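Long-range contacts in CYTH domain-containing protein (Pyrococcus horikoshii, PDB 2DC4), which is of unknown function but, as a CYTH-domain protein, probably binds triphosphate-containing ligands or organic phosphates inside its barrel, with divalent metal ions: residues M1-K6 and E135-I140; L107-F112 and V128-P133; L124-I129 and D142-L147. All coordinates share one frame; numbering follows the deposited sequence.

Contact 1. Residues M1-K6 and E135-I140; sequences MEIEVK and EGKKII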
loop_
_atom_site.group_PDB
_atom_site.type_symbol
_atom_site.label_atom_id
_atom_site.label_comp_id
_atom_site.label_asym_id
_atom_site.label_seq_id
_atom_site.Cartn_x
_atom_site.Cartn_y
_atom_site.Cartn_z
ATOM N N MET A 1 5.851 3.614 -21.159
ATOM C CA MET A 1 4.438 3.287 -20.806
ATOM C C MET A 1 4.113 1.827 -21.105
ATOM O O MET A 1 4.855 1.143 -21.811
ATOM C CB MET A 1 3.469 4.188 -21.580
ATOM C CG MET A 1 3.525 4.029 -23.095
ATOM S SD MET A 1 2.202 4.933 -23.939
ATOM C CE MET A 1 2.841 6.605 -23.843
ATOM N N GLU A 2 2.995 1.364 -20.557
ATOM C CA GLU A 2 2.541 -0.004 -20.747
ATOM C C GLU A 2 1.901 -0.114 -22.127
ATOM O O GLU A 2 0.988 0.644 -22.448
ATOM C CB GLU A 2 1.509 -0.354 -19.669
ATOM C CG GLU A 2 1.058 -1.808 -19.639
ATOM C CD GLU A 2 -0.106 -2.032 -18.683
ATOM O OE1 GLU A 2 -0.053 -1.529 -17.542
ATOM O OE2 GLU A 2 -1.073 -2.718 -19.073
ATOM N N ILE A 3 2.394 -1.041 -22.943
ATOM C CA ILE A 3 1.846 -1.257 -24.278
ATOM C C ILE A 3 1.437 -2.719 -24.394
ATOM O O ILE A 3 2.253 -3.625 -24.206
ATOM C CB ILE A 3 2.877 -0.927 -25.378
ATOM C CG1 ILE A 3 3.259 0.554 -25.306
ATOM C CG2 ILE A 3 2.297 -1.250 -26.750
ATOM C CD1 ILE A 3 2.090 1.514 -25.520
ATOM N N GLU A 4 0.169 -2.954 -24.704
ATOM C CA GLU A 4 -0.306 -4.319 -24.813
ATOM C C GLU A 4 -1.596 -4.459 -25.604
ATOM O O GLU A 4 -2.423 -3.551 -25.636
ATOM C CB GLU A 4 -0.509 -4.900 -23.416
ATOM C CG GLU A 4 -1.341 -4.023 -22.500
ATOM C CD GLU A 4 -1.644 -4.690 -21.173
ATOM O OE1 GLU A 4 -0.708 -5.243 -20.559
ATOM O OE2 GLU A 4 -2.816 -4.654 -20.741
ATOM N N VAL A 5 -1.746 -5.607 -26.254
ATOM C CA VAL A 5 -2.944 -5.907 -27.020
ATOM C C VAL A 5 -3.488 -7.221 -26.474
ATOM O O VAL A 5 -2.736 -8.169 -26.248
ATOM C CB VAL A 5 -2.638 -6.063 -28.519
ATOM C CG1 VAL A 5 -3.925 -6.319 -29.287
ATOM C CG2 VAL A 5 -1.959 -4.799 -29.033
ATOM N N LYS A 6 -4.796 -7.261 -26.261
ATOM C CA LYS A 6 -5.464 -8.438 -25.718
ATOM C C LYS A 6 -6.218 -9.165 -26.824
ATOM O O LYS A 6 -6.833 -8.528 -27.679
ATOM C CB LYS A 6 -6.450 -8.010 -24.626
ATOM C CG LYS A 6 -7.143 -9.166 -23.909
ATOM C CD LYS A 6 -8.200 -8.658 -22.927
ATOM C CE LYS A 6 -7.595 -7.754 -21.867
ATOM N NZ LYS A 6 -8.635 -7.252 -20.923
ATOM N N GLU A 135 6.404 1.756 -32.312
ATOM C CA GLU A 135 7.302 0.645 -32.605
ATOM C C GLU A 135 6.895 -0.567 -31.776
ATOM O O GLU A 135 7.038 -1.710 -32.211
ATOM C CB GLU A 135 8.746 1.037 -32.273
ATOM C CG GLU A 135 9.766 -0.075 -32.458
ATOM C CD GLU A 135 11.181 0.364 -32.109
ATOM O OE1 GLU A 135 11.700 1.289 -32.769
ATOM O OE2 GLU A 135 11.775 -0.216 -31.176
ATOM N N GLY A 136 6.390 -0.305 -30.576
ATOM C CA GLY A 136 5.970 -1.383 -29.701
ATOM C C GLY A 136 4.784 -2.130 -30.276
ATOM O O GLY A 136 4.762 -3.363 -30.293
ATOM N N LYS A 137 3.793 -1.386 -30.751
ATOM C CA LYS A 137 2.615 -2.016 -31.332
ATOM C C LYS A 137 2.985 -2.809 -32.576
ATOM O O LYS A 137 2.379 -3.836 -32.862
ATOM C CB LYS A 137 1.549 -0.970 -31.662
ATOM C CG LYS A 137 0.929 -0.337 -30.427
ATOM C CD LYS A 137 -0.337 0.439 -30.755
ATOM C CE LYS A 137 -0.985 0.977 -29.490
ATOM N NZ LYS A 137 -2.303 1.618 -29.757
ATOM N N LYS A 138 3.986 -2.337 -33.316
ATOM C CA LYS A 138 4.428 -3.039 -34.518
ATOM C C LYS A 138 5.034 -4.382 -34.128
ATOM O O LYS A 138 4.859 -5.389 -34.823
ATOM C CB LYS A 138 5.464 -2.203 -35.277
ATOM C CG LYS A 138 4.930 -0.887 -35.823
ATOM C CD LYS A 138 6.016 -0.126 -36.573
ATOM C CE LYS A 138 5.472 1.152 -37.194
ATOM N NZ LYS A 138 6.500 1.850 -38.015
ATOM N N ILE A 139 5.745 -4.399 -33.006
ATOM C CA ILE A 139 6.362 -5.631 -32.536
ATOM C C ILE A 139 5.281 -6.603 -32.081
ATOM O O ILE A 139 5.333 -7.793 -32.385
ATOM C CB ILE A 139 7.326 -5.364 -31.360
ATOM C CG1 ILE A 139 8.528 -4.554 -31.850
ATOM C CG2 ILE A 139 7.783 -6.683 -30.751
ATOM C CD1 ILE A 139 9.483 -4.147 -30.741
ATOM N N ILE A 140 4.302 -6.085 -31.349
ATOM C CA ILE A 140 3.210 -6.913 -30.861
ATOM C C ILE A 140 2.478 -7.553 -32.028
ATOM O O ILE A 140 2.176 -8.741 -31.995
ATOM C CB ILE A 140 2.215 -6.090 -30.016
ATOM C CG1 ILE A 140 2.855 -5.764 -28.663
ATOM C CG2 ILE A 140 0.903 -6.862 -29.833
ATOM C CD1 ILE A 140 2.029 -4.875 -27.768
#
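The peptide group joining Ile3 to Glu4 is the flat surface that the helix meets here: Ile140 CD1 sits over one face, 3.8 Å from Ile3 O and also 3.8 Å from Glu4 CA. The Ile3 carbonyl pairs with the backbone of Val128, and the methyl thus covers a carbonyl already engaged within the sheet. The Glu4 backbone pairs with Glu68. Around it the contact is apolar. Ile3 turns CG2 anti to its backbone N (CG1 at chi1 -62°), and this methyl meets Ile140 CD1 at 3.8 Å. The Lys137 side chain crosses that of Ile3 at about a right angle, Lys137 CG lying 4.0 Å from Ile3 CG2. Farther along the strand Val5 CG2 packs on Ile140 CG2 at 3.6 Å. Gly136, with no side chain, brings the helix backbone near the strand: its C lies 4.4 Å from Ile3 CG2. The segments run roughly parallel, at 32°, with axes 8.5 Å apart, as helix 133-146 lies along the outside of the antiparallel CYTH barrel. Strand alternation sends Glu2, Glu4 and Lys6 the other way; they form the ExExK signature of this family, whose charged side chains line the barrel interior in relatives. Two carboxylates crowd there, Glu2 OE2 standing 3.0 Å from Glu4 OE1, and Glu127 adds a third beside Glu4. Such carboxylates bind divalent metal ions in relatives, and these could probably do the same. On the helix side the Lys137 chain runs extended past Ile3 to a salt bridge with Glu68.

Contact 2. Residues L107-F112 and V128-P133; sequences LNNVTF and VITSNP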
loop_
_atom_site.group_PDB
_atom_site.type_symbol
_atom_site.label_atom_id
_atom_site.label_comp_id
_atom_site.label_asym_id
_atom_site.label_seq_id
_atom_site.Cartn_x
_atom_site.Cartn_y
_atom_site.Cartn_z
ATOM N N LEU A 107 9.708 -13.804 -24.350
ATOM C CA LEU A 107 10.441 -13.910 -25.606
ATOM C C LEU A 107 11.028 -12.529 -25.889
ATOM O O LEU A 107 10.334 -11.627 -26.357
ATOM C CB LEU A 107 9.497 -14.333 -26.735
ATOM C CG LEU A 107 10.157 -14.727 -28.057
ATOM C CD1 LEU A 107 11.056 -15.932 -27.837
ATOM C CD2 LEU A 107 9.082 -15.050 -29.083
ATOM N N ASN A 108 12.311 -12.367 -25.588
ATOM C CA ASN A 108 12.975 -11.086 -25.782
ATOM C C ASN A 108 12.248 -10.005 -24.981
ATOM O O ASN A 108 12.030 -10.156 -23.779
ATOM C CB ASN A 108 13.005 -10.725 -27.268
ATOM C CG ASN A 108 13.697 -11.781 -28.105
ATOM O OD1 ASN A 108 14.804 -12.214 -27.784
ATOM N ND2 ASN A 108 13.050 -12.202 -29.189
ATOM N N ASN A 109 11.865 -8.921 -25.645
ATOM C CA ASN A 109 11.184 -7.820 -24.976
ATOM C C ASN A 109 9.667 -7.987 -24.975
ATOM O O ASN A 109 8.930 -7.059 -24.653
ATOM C CB ASN A 109 11.561 -6.502 -25.647
ATOM C CG ASN A 109 11.136 -6.446 -27.096
ATOM O OD1 ASN A 109 11.173 -7.453 -27.811
ATOM N ND2 ASN A 109 10.742 -5.264 -27.546
ATOM N N VAL A 110 9.212 -9.179 -25.337
ATOM C CA VAL A 110 7.780 -9.467 -25.368
ATOM C C VAL A 110 7.390 -10.424 -24.254
ATOM O O VAL A 110 8.103 -11.384 -23.966
ATOM C CB VAL A 110 7.365 -10.094 -26.721
ATOM C CG1 VAL A 110 5.928 -10.621 -26.649
ATOM C CG2 VAL A 110 7.483 -9.054 -27.824
ATOM N N THR A 111 6.252 -10.146 -23.628
ATOM C CA THR A 111 5.740 -10.992 -22.568
ATOM C C THR A 111 4.356 -11.465 -22.979
ATOM O O THR A 111 3.525 -10.676 -23.437
ATOM C CB THR A 111 5.629 -10.225 -21.233
ATOM O OG1 THR A 111 6.932 -9.783 -20.831
ATOM C CG2 THR A 111 5.042 -11.123 -20.145
ATOM N N PHE A 112 4.130 -12.765 -22.843
ATOM C CA PHE A 112 2.842 -13.348 -23.170
ATOM C C PHE A 112 2.155 -13.682 -21.860
ATOM O O PHE A 112 2.735 -14.351 -21.005
ATOM C CB PHE A 112 3.010 -14.644 -23.972
ATOM C CG PHE A 112 3.755 -14.476 -25.261
ATOM C CD1 PHE A 112 5.138 -14.631 -25.307
ATOM C CD2 PHE A 112 3.076 -14.149 -26.430
ATOM C CE1 PHE A 112 5.835 -14.461 -26.500
ATOM C CE2 PHE A 112 3.761 -13.976 -27.630
ATOM C CZ PHE A 112 5.144 -14.132 -27.667
ATOM N N VAL A 128 4.741 -5.525 -24.622
ATOM C CA VAL A 128 6.098 -5.231 -25.058
ATOM C C VAL A 128 6.640 -4.043 -24.285
ATOM O O VAL A 128 5.884 -3.178 -23.845
ATOM C CB VAL A 128 6.146 -4.917 -26.576
ATOM C CG1 VAL A 128 5.357 -3.660 -26.869
ATOM C CG2 VAL A 128 7.589 -4.764 -27.040
ATOM N N ILE A 129 7.956 -4.017 -24.102
ATOM C CA ILE A 129 8.607 -2.917 -23.404
ATOM C C ILE A 129 9.288 -2.059 -24.466
ATOM O O ILE A 129 10.133 -2.551 -25.211
ATOM C CB ILE A 129 9.668 -3.437 -22.416
ATOM C CG1 ILE A 129 9.007 -4.355 -21.384
ATOM C CG2 ILE A 129 10.357 -2.267 -21.725
ATOM C CD1 ILE A 129 9.990 -5.017 -20.433
ATOM N N THR A 130 8.907 -0.788 -24.548
ATOM C CA THR A 130 9.485 0.117 -25.542
ATOM C C THR A 130 9.283 1.585 -25.173
ATOM O O THR A 130 8.315 1.946 -24.503
ATOM C CB THR A 130 8.866 -0.134 -26.943
ATOM O OG1 THR A 130 9.165 -1.470 -27.366
ATOM C CG2 THR A 130 9.422 0.845 -27.966
ATOM N N SER A 131 10.213 2.430 -25.610
ATOM C CA SER A 131 10.130 3.859 -25.340
ATOM C C SER A 131 9.226 4.503 -26.378
ATOM O O SER A 131 8.697 5.595 -26.167
ATOM C CB SER A 131 11.520 4.497 -25.400
ATOM O OG SER A 131 12.374 3.967 -24.402
ATOM N N ASN A 132 9.048 3.813 -27.500
ATOM C CA ASN A 132 8.210 4.311 -28.584
ATOM C C ASN A 132 6.978 3.433 -28.778
ATOM O O ASN A 132 7.069 2.331 -29.316
ATOM C CB ASN A 132 9.017 4.371 -29.882
ATOM C CG ASN A 132 8.155 4.680 -31.091
ATOM O OD1 ASN A 132 7.098 5.301 -30.973
ATOM N ND2 ASN A 132 8.609 4.256 -32.265
ATOM N N PRO A 133 5.804 3.918 -28.341
ATOM C CA PRO A 133 4.538 3.188 -28.458
ATOM C C PRO A 133 4.268 2.602 -29.844
ATOM O O PRO A 133 3.844 1.455 -29.965
ATOM C CB PRO A 133 3.505 4.236 -28.058
ATOM C CG PRO A 133 4.237 5.027 -27.023
ATOM C CD PRO A 133 5.597 5.213 -27.668
#
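Asn109 O receives the backbone N of Ile129 in a 3.2 Å hydrogen bond, with the N-H bent to 150° and the donor lying in the carbonyl plane. The same oxygen is approached by Val128 CA, 3.4 Å away, so that the one hydrogen bond is supplemented by a weak CA-H...O contact. Beside this the Asn109 side chain lies alongside that of Val128, both pointing the same way, and the amide end comes very close to the methyl, with Asn109 ND2 3.2 Å from Val128 CG2. Asn109 CG occupies the crowded position between backbone N and carbonyl carbon (chi1 62°). Val128 likewise has CG1 between its N and carbonyl carbon, which puts CG2 anti to N. Val110 and Val128 face each other as a non-hydrogen-bonded antiparallel pair; their CG2 methyls are 4.4 Å apart, a looser meeting.

Around these groups, a type II' turn from Leu107 to Val110 is closed on one side by backbone bonds in both directions, Val110 N to Leu107 O and Leu107 N to Val110 O at 2.9 Å, and it presents the Asn109 carbonyl. Val110 CG1 lies 3.7 Å above one face of the Phe112 ring, toward its rim, and Leu107 CB is at the ring edge. On the other side Thr130 OG1 donates to Ile129 O from above the carbonyl plane. Ile139 of helix 133-146 packs against both Asn109 and Val110. The start of that helix is capped separately, by Asn132 through a weak bond to Glu134 N. Together these features are those of a two-residue beta hairpin, joining strands 94-107 and 110-117 of the CYTH barrel, paired at its turn with the exit of strand 121-128.

Contact 3. Residues L124-I129 and D142-L147; sequences LDIEVI and DVARRL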
loop_
_atom_site.group_PDB
_atom_site.type_symbol
_atom_site.label_atom_id
_atom_site.label_comp_id
_atom_site.label_asym_id
_atom_site.label_seq_id
_atom_site.Cartn_x
_atom_site.Cartn_y
_atom_site.Cartn_z
ATOM N N LEU A 124 -5.352 -13.750 -24.268
ATOM C CA LEU A 124 -3.900 -13.678 -24.336
ATOM C C LEU A 124 -3.544 -12.211 -24.427
ATOM O O LEU A 124 -4.039 -11.502 -25.300
ATOM C CB LEU A 124 -3.348 -14.387 -25.580
ATOM C CG LEU A 124 -1.858 -14.086 -25.840
ATOM C CD1 LEU A 124 -1.003 -14.769 -24.782
ATOM C CD2 LEU A 124 -1.451 -14.557 -27.234
ATOM N N ASP A 125 -2.708 -11.741 -23.508
ATOM C CA ASP A 125 -2.259 -10.366 -23.558
ATOM C C ASP A 125 -0.830 -10.433 -24.074
ATOM O O ASP A 125 -0.020 -11.210 -23.567
ATOM C CB ASP A 125 -2.257 -9.725 -22.165
ATOM C CG ASP A 125 -3.633 -9.271 -21.728
ATOM O OD1 ASP A 125 -4.262 -8.492 -22.474
ATOM O OD2 ASP A 125 -4.083 -9.677 -20.638
ATOM N N ILE A 126 -0.531 -9.657 -25.107
ATOM C CA ILE A 126 0.825 -9.617 -25.635
ATOM C C ILE A 126 1.333 -8.237 -25.249
ATOM O O ILE A 126 0.797 -7.213 -25.686
ATOM C CB ILE A 126 0.871 -9.787 -27.168
ATOM C CG1 ILE A 126 0.207 -11.110 -27.568
ATOM C CG2 ILE A 126 2.329 -9.759 -27.644
ATOM C CD1 ILE A 126 0.291 -11.410 -29.072
ATOM N N GLU A 127 2.369 -8.221 -24.417
ATOM C CA GLU A 127 2.940 -6.988 -23.888
ATOM C C GLU A 127 4.371 -6.775 -24.385
ATOM O O GLU A 127 5.149 -7.707 -24.537
ATOM C CB GLU A 127 2.925 -7.072 -22.361
ATOM C CG GLU A 127 1.550 -6.751 -21.774
ATOM C CD GLU A 127 1.626 -6.796 -20.264
ATOM O OE1 GLU A 127 2.599 -6.301 -19.712
ATOM O OE2 GLU A 127 0.706 -7.331 -19.649
ATOM N N VAL A 128 4.741 -5.525 -24.622
ATOM C CA VAL A 128 6.098 -5.231 -25.058
ATOM C C VAL A 128 6.640 -4.043 -24.285
ATOM O O VAL A 128 5.884 -3.178 -23.845
ATOM C CB VAL A 128 6.146 -4.917 -26.576
ATOM C CG1 VAL A 128 5.357 -3.660 -26.869
ATOM C CG2 VAL A 128 7.589 -4.764 -27.040
ATOM N N ILE A 129 7.956 -4.017 -24.102
ATOM C CA ILE A 129 8.607 -2.917 -23.404
ATOM C C ILE A 129 9.288 -2.059 -24.466
ATOM O O ILE A 129 10.133 -2.551 -25.211
ATOM C CB ILE A 129 9.668 -3.437 -22.416
ATOM C CG1 ILE A 129 9.007 -4.355 -21.384
ATOM C CG2 ILE A 129 10.357 -2.267 -21.725
ATOM C CD1 ILE A 129 9.990 -5.017 -20.433
ATOM N N ASP A 142 3.631 -8.185 -35.085
ATOM C CA ASP A 142 4.441 -9.158 -35.811
ATOM C C ASP A 142 4.354 -10.490 -35.065
ATOM O O ASP A 142 4.275 -11.562 -35.673
ATOM C CB ASP A 142 5.905 -8.711 -35.896
ATOM C CG ASP A 142 6.130 -7.659 -36.961
ATOM O OD1 ASP A 142 5.445 -7.714 -38.004
ATOM O OD2 ASP A 142 7.004 -6.789 -36.764
ATOM N N VAL A 143 4.372 -10.413 -33.736
ATOM C CA VAL A 143 4.274 -11.603 -32.900
ATOM C C VAL A 143 2.873 -12.208 -33.017
ATOM O O VAL A 143 2.722 -13.416 -33.162
ATOM C CB VAL A 143 4.542 -11.268 -31.411
ATOM C CG1 VAL A 143 4.329 -12.508 -30.549
ATOM C CG2 VAL A 143 5.949 -10.735 -31.250
ATOM N N ALA A 144 1.851 -11.362 -32.963
ATOM C CA ALA A 144 0.474 -11.841 -33.053
ATOM C C ALA A 144 0.241 -12.634 -34.341
ATOM O O ALA A 144 -0.330 -13.725 -34.311
ATOM C CB ALA A 144 -0.497 -10.664 -32.983
ATOM N N ARG A 145 0.674 -12.079 -35.468
ATOM C CA ARG A 145 0.499 -12.752 -36.753
ATOM C C ARG A 145 1.269 -14.066 -36.812
ATOM O O ARG A 145 0.846 -15.030 -37.462
ATOM C CB ARG A 145 0.930 -11.825 -37.894
ATOM C CG ARG A 145 0.125 -10.523 -37.949
ATOM C CD ARG A 145 0.232 -9.840 -39.311
ATOM N NE ARG A 145 1.592 -9.420 -39.644
ATOM C CZ ARG A 145 2.159 -8.289 -39.234
ATOM N NH1 ARG A 145 1.489 -7.436 -38.470
ATOM N NH2 ARG A 145 3.405 -8.012 -39.586
ATOM N N ARG A 146 2.407 -14.118 -36.133
ATOM C CA ARG A 146 3.178 -15.346 -36.127
ATOM C C ARG A 146 2.413 -16.415 -35.350
ATOM O O ARG A 146 2.625 -17.611 -35.546
ATOM C CB ARG A 146 4.554 -15.113 -35.510
ATOM C CG ARG A 146 5.441 -16.330 -35.608
ATOM C CD ARG A 146 6.889 -15.938 -35.520
ATOM N NE ARG A 146 7.764 -17.104 -35.568
ATOM C CZ ARG A 146 9.086 -17.022 -35.505
ATOM N NH1 ARG A 146 9.659 -15.831 -35.397
ATOM N NH2 ARG A 146 9.832 -18.120 -35.548
ATOM N N LEU A 147 1.519 -15.973 -34.470
ATOM C CA LEU A 147 0.703 -16.889 -33.684
ATOM C C LEU A 147 -0.630 -17.151 -34.384
ATOM O O LEU A 147 -1.485 -17.852 -33.853
ATOM C CB LEU A 147 0.442 -16.316 -32.284
ATOM C CG LEU A 147 1.667 -16.184 -31.368
ATOM C CD1 LEU A 147 1.280 -15.382 -30.131
ATOM C CD2 LEU A 147 2.182 -17.564 -30.967
#
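Ile126 reaches out from strand 121-128 and plants its CD1 methyl on the last turn of helix 133-146, the helix that packs against the outside of the CYTH barrel. This is the close side of the contact. The methyl rests on the backbone and side chain of Ala144 at once, 4.0 Å from Ala144 CA and 4.1 Å from Ala144 CB, with Leu147 CD1 at 4.2 Å and Val143 CG1 farther off. An anti chi2 of -176° places CD1 far from its own CA and so brings it up to the helix. Two residues earlier in the strand, Leu124 and Leu147 cross at about a right angle, Leu124 CD2 meeting Leu147 CD1 at 4.1 Å. Leu147 already stands past the helix; its N reaches back to Ala144 O at 2.9 Å, a backbone bond at the C-terminal end of the helix, and its CB points toward the strand. Ile14 and Ile18 of helix 11-21 cover Leu124, and Phe112 touches both Val143 and Leu147, extending the apolar layer across neighbouring elements.

With every crossing contact at 4.0 Å or more and 143 Å² buried, the packing is modest, carried by methyl groups. The alternate strand residues, Asp125 and Glu127, turn their side chains from the helix; Asp125 OD2 is held by Tyr159 OH, and Glu127 lies near the carboxylate of Glu113. The solvent side of the helix has a different character. There Asp142, Arg145 and Arg146 are exposed, and Asp142 CA lies over one face of the Arg145 guanidinium, toward the rim of that group, while Arg145 NH2 forms a salt bridge of 2.6 Å to Asp142 OD1.

From the N terminus, contact 1 closes the longest loop, bringing residues 1-6, at the start of the chain, against helix 133-146. Contact 2 falls wholly within that loop, spanning a much shorter separation. Contact 3 crosses contact 1: its strand segment precedes residues 135-140 and its helix segment follows them. Contacts 2 and 3 share Val128 and Ile129, while backbone bonds from Val128 to Ile3 and from Ile126 to Val5 connect both to contact 1. Contacts 1 and 3 set strands 2-8 and 121-128 against helix 133-146 on the barrel exterior, and contact 2 joins the 107-112 hairpin to the end of strand 121-128.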